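Side-chain contacts in putative enoyl-CoA hydratase/isomerase (Acinetobacter baumannii, PDB 3FDU), which probably acts on acyl-CoA thioesters as an enoyl-CoA hydratase or isomerase of the crotonase superfamily: residues 196-199 / 200-204; 207-210 / 211-215. The protein carries 4 engineered substitutions. All blocks are in the same frame, centred on the assembly; numbering follows the deposited sequence.

Contact 1 of 2, residues 196-199 / 200-204; sequences AQHL and TALPL
T200 folds its side chain back over the last turn of helix 188-200: its OG1 donates to Q197 O at 2.9 Å while CG2 lies against A196 O. Chi1 of 71° sets OG1 between the backbone N and the carbonyl carbon, facing the carbonyl three residues back. The main-chain N of T200 makes the regular i to i+4 bond to A196 O. A201 N then gives Q197 O its second donor, reaching it from the same face of the carbonyl plane as the hydroxyl, and adds a weak bond to H198 O. This is the C-terminal end of a helix that lies against strands 15-20 and 52-57 of the crotonase-type core, where A196 and T200 both pack on V15 and V52. L202 N, beyond the last turn, binds L199 O at 3.1 Å, coming from above the carbonyl plane. With CG anti to its own carbonyl carbon (chi1 -60°), L202 turns back to the helix. Its CD1 sits over one face of the H198 ring in a CH-pi contact, 4.2 Å from the centroid and displaced toward the rim, and meets L199 CD2 at 4.1 Å. H198 NE2 is hydrogen-bonded to T166 O of the second subunit, whose F165 packs on both L199 and L202.

Contact 2 of 2, residues 207-210 / 211-215; sequences LKQT and KALMK
Helix 204-214, a late helix of the crotonase-type chain, lies between its own subunit and a second one, and this contact spans its last two turns. Four successive i to i+4 backbone bonds tie the turns together, from K211 N to L207 O at 3.1 Å through to M214 N to T210 O at 3.0 Å. On the side toward the second subunit, Q209 and L213 cross at an angle. The glutamine leaves the helix with CG anti to its backbone N (chi1 171°) and then bends at chi2 (73°), which brings the NE2 end of the amide back to L213 in van der Waals contact, with NE2 3.7 Å from L213 CG and OE1 turned away. L213 CD1 also lies 3.7 Å from Q209 O, so the leucine covers the carbonyl that its own N-H binds. Beyond this pair, I231 and S148 of the second subunit pack on Q209 and L213 respectively. T210 and M214 run side by side in the same direction. In the threonine, chi1 of -63° puts OG1 beside the backbone N, where it is bonded to S206 O one turn back, and sends CG2 on the other branch toward the sulfur. The K211 chain, extended beyond CG, reaches partners of its own subunit: NZ forms a salt bridge with D122 OD2 and a hydrogen bond to K100 O, which would probably favour the charged amine in this buried setting. At the helix end, M214 CG rests 3.2 Å from T210 O, and M214 SD stands 4.1 Å from T210 CG2.

Overall arrangement
Contacts 1 and 2 follow one another along the chain, their centres about 14 Å apart: residues 196-204 close helix 188-200 and turn into helix 204-214, whose last turns make up contact 2. L207 joins them directly, since its CD1 lies 3.4 Å from L199 O and 4.1 Å from L202 CB, placing the start of contact 2 against the turn between the two helices. Both touch the second subunit, contact 1 at F165, T166 and V137 and contact 2 at S148, V152, Y157 and I231. The centres of contacts 1 and 2 lie about 23 and 20 Å from the centre of the chain, on the same side of it.

Contact 1 of 2, residues 196-199 / 200-204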
loop_
_atom_site.group_PDB
_atom_site.type_symbol
_atom_site.label_atom_id
_atom_site.label_comp_id
_atom_site.label_asym_id
_atom_site.label_seq_id
_atom_site.Cartn_x
_atom_site.Cartn_y
_atom_site.Cartn_z
ATOM N N ALA A 196 -6.086 17.818 -17.009
ATOM C CA ALA A 196 -7.496 17.655 -17.378
ATOM C C ALA A 196 -7.690 17.754 -18.935
ATOM O O ALA A 196 -8.474 17.002 -19.489
ATOM C CB ALA A 196 -8.352 18.693 -16.703
ATOM N N GLN A 197 -6.989 18.683 -19.582
ATOM C CA GLN A 197 -7.092 18.850 -21.038
ATOM C C GLN A 197 -6.521 17.622 -21.740
ATOM O O GLN A 197 -7.092 17.152 -22.736
ATOM C CB GLN A 197 -6.304 20.079 -21.501
ATOM C CG GLN A 197 -7.039 21.410 -21.365
ATOM C CD GLN A 197 -6.094 22.639 -21.458
ATOM O OE1 GLN A 197 -6.495 23.775 -21.167
ATOM N NE2 GLN A 197 -4.846 22.411 -21.861
ATOM N N HIS A 198 -5.383 17.118 -21.262
ATOM C CA HIS A 198 -4.835 15.882 -21.820
ATOM C C HIS A 198 -5.847 14.740 -21.713
ATOM O O HIS A 198 -6.073 14.014 -22.673
ATOM C CB HIS A 198 -3.502 15.509 -21.150
ATOM C CG HIS A 198 -2.958 14.160 -21.564
ATOM N ND1 HIS A 198 -2.715 13.819 -22.879
ATOM C CD2 HIS A 198 -2.532 13.104 -20.824
ATOM C CE1 HIS A 198 -2.204 12.601 -22.935
ATOM N NE2 HIS A 198 -2.077 12.150 -21.698
ATOM N N LEU A 199 -6.473 14.576 -20.553
ATOM C CA LEU A 199 -7.474 13.532 -20.410
ATOM C C LEU A 199 -8.691 13.751 -21.335
ATOM O O LEU A 199 -9.239 12.764 -21.839
ATOM C CB LEU A 199 -7.930 13.360 -18.945
ATOM C CG LEU A 199 -6.814 12.904 -17.988
ATOM C CD1 LEU A 199 -7.371 12.620 -16.536
ATOM C CD2 LEU A 199 -6.146 11.675 -18.560
ATOM N N THR A 200 -9.137 14.995 -21.544
ATOM C CA THR A 200 -10.307 15.170 -22.418
ATOM C C THR A 200 -9.939 14.840 -23.875
ATOM O O THR A 200 -10.810 14.570 -24.689
ATOM C CB THR A 200 -10.909 16.582 -22.387
ATOM O OG1 THR A 200 -10.000 17.477 -23.049
ATOM C CG2 THR A 200 -11.103 17.043 -20.981
ATOM N N ALA A 201 -8.673 14.875 -24.233
ATOM C CA ALA A 201 -8.319 14.465 -25.596
ATOM C C ALA A 201 -8.255 12.925 -25.795
ATOM O O ALA A 201 -8.050 12.476 -26.909
ATOM C CB ALA A 201 -7.015 15.132 -26.039
ATOM N N LEU A 202 -8.425 12.140 -24.716
ATOM C CA LEU A 202 -8.380 10.655 -24.772
ATOM C C LEU A 202 -9.801 10.148 -24.808
ATOM O O LEU A 202 -10.716 10.923 -24.533
ATOM C CB LEU A 202 -7.589 10.044 -23.573
ATOM C CG LEU A 202 -6.117 10.526 -23.503
ATOM C CD1 LEU A 202 -5.264 10.082 -22.236
ATOM C CD2 LEU A 202 -5.367 10.092 -24.753
ATOM N N PRO A 203 -10.015 8.872 -25.197
ATOM C CA PRO A 203 -11.383 8.373 -25.372
ATOM C C PRO A 203 -12.126 8.282 -24.071
ATOM O O PRO A 203 -11.618 7.699 -23.092
ATOM C CB PRO A 203 -11.184 6.963 -25.946
ATOM C CG PRO A 203 -9.884 7.033 -26.657
ATOM C CD PRO A 203 -9.025 7.931 -25.741
ATOM N N LEU A 204 -13.327 8.853 -24.045
ATOM C CA LEU A 204 -14.141 8.797 -22.850
ATOM C C LEU A 204 -14.423 7.364 -22.403
ATOM O O LEU A 204 -14.449 7.070 -21.182
ATOM C CB LEU A 204 -15.488 9.528 -23.043
ATOM C CG LEU A 204 -16.386 9.328 -21.780
ATOM C CD1 LEU A 204 -16.860 10.644 -21.095
ATOM C CD2 LEU A 204 -17.559 8.453 -22.084
#

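Contact 2 of 2, residues 207-210 / 211-215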
loop_
_atom_site.group_PDB
_atom_site.type_symbol
_atom_site.label_atom_id
_atom_site.label_comp_id
_atom_site.label_asym_id
_atom_site.label_seq_id
_atom_site.Cartn_x
_atom_site.Cartn_y
_atom_site.Cartn_z
ATOM N N LEU A 207 -11.405 5.687 -20.644
ATOM C CA LEU A 207 -11.268 6.275 -19.303
ATOM C C LEU A 207 -12.321 5.793 -18.338
ATOM O O LEU A 207 -12.008 5.410 -17.200
ATOM C CB LEU A 207 -11.187 7.831 -19.366
ATOM C CG LEU A 207 -9.840 8.371 -19.857
ATOM C CD1 LEU A 207 -9.883 9.889 -20.180
ATOM C CD2 LEU A 207 -8.621 8.095 -18.866
ATOM N N LYS A 208 -13.582 5.798 -18.764
ATOM C CA LYS A 208 -14.669 5.333 -17.934
ATOM C C LYS A 208 -14.497 3.865 -17.566
ATOM O O LYS A 208 -14.686 3.465 -16.422
ATOM C CB LYS A 208 -15.980 5.510 -18.700
ATOM C CG LYS A 208 -17.233 5.196 -17.942
ATOM C CD LYS A 208 -18.480 5.701 -18.743
ATOM C CE LYS A 208 -19.758 5.551 -17.950
ATOM N NZ LYS A 208 -19.691 4.287 -17.194
ATOM N N GLN A 209 -14.156 3.040 -18.557
ATOM C CA GLN A 209 -14.028 1.595 -18.295
ATOM C C GLN A 209 -12.801 1.265 -17.407
ATOM O O GLN A 209 -12.814 0.356 -16.601
ATOM C CB GLN A 209 -13.871 0.878 -19.632
ATOM C CG GLN A 209 -13.528 -0.536 -19.450
ATOM C CD GLN A 209 -14.715 -1.285 -18.956
ATOM O OE1 GLN A 209 -15.606 -1.650 -19.758
ATOM N NE2 GLN A 209 -14.782 -1.511 -17.634
ATOM N N THR A 210 -11.719 1.997 -17.596
ATOM C CA THR A 210 -10.507 1.737 -16.839
ATOM C C THR A 210 -10.746 2.080 -15.355
ATOM O O THR A 210 -10.377 1.319 -14.449
ATOM C CB THR A 210 -9.384 2.624 -17.363
ATOM O OG1 THR A 210 -9.116 2.264 -18.729
ATOM C CG2 THR A 210 -8.102 2.465 -16.506
ATOM N N LYS A 211 -11.340 3.250 -15.143
ATOM C CA LYS A 211 -11.715 3.671 -13.790
ATOM C C LYS A 211 -12.715 2.696 -13.111
ATOM O O LYS A 211 -12.578 2.337 -11.921
ATOM C CB LYS A 211 -12.256 5.131 -13.785
ATOM C CG LYS A 211 -12.533 5.588 -12.319
ATOM C CD LYS A 211 -12.730 7.124 -12.186
ATOM C CE LYS A 211 -13.205 7.477 -10.760
ATOM N NZ LYS A 211 -13.233 9.024 -10.664
ATOM N N ALA A 212 -13.676 2.189 -13.876
ATOM C CA ALA A 212 -14.677 1.239 -13.346
ATOM C C ALA A 212 -14.002 -0.048 -12.876
ATOM O O ALA A 212 -14.357 -0.575 -11.801
ATOM C CB ALA A 212 -15.788 0.922 -14.433
ATOM N N LEU A 213 -13.030 -0.544 -13.657
ATOM C CA LEU A 213 -12.238 -1.719 -13.251
ATOM C C LEU A 213 -11.360 -1.488 -11.992
ATOM O O LEU A 213 -11.251 -2.368 -11.117
ATOM C CB LEU A 213 -11.344 -2.175 -14.386
ATOM C CG LEU A 213 -12.078 -2.952 -15.523
ATOM C CD1 LEU A 213 -11.200 -2.947 -16.811
ATOM C CD2 LEU A 213 -12.450 -4.387 -15.099
ATOM N N MET A 214 -10.699 -0.328 -11.944
ATOM C CA MET A 214 -9.872 0.027 -10.749
ATOM C C MET A 214 -10.759 0.132 -9.506
ATOM O O MET A 214 -10.333 -0.145 -8.368
ATOM C CB MET A 214 -9.143 1.353 -10.983
ATOM C CG MET A 214 -8.160 1.363 -12.210
ATOM S SD MET A 214 -7.318 2.958 -12.514
ATOM C CE MET A 214 -6.389 3.091 -10.992
ATOM N N LYS A 215 -11.997 0.573 -9.722
ATOM C CA LYS A 215 -12.939 0.722 -8.621
ATOM C C LYS A 215 -13.997 -0.382 -8.607
ATOM O O LYS A 215 -15.175 -0.138 -8.299
ATOM C CB LYS A 215 -13.570 2.129 -8.611
ATOM C CG LYS A 215 -12.454 3.210 -8.695
ATOM C CD LYS A 215 -12.984 4.657 -8.384
ATOM C CE LYS A 215 -13.280 4.838 -6.925
ATOM N NZ LYS A 215 -13.319 6.295 -6.634
#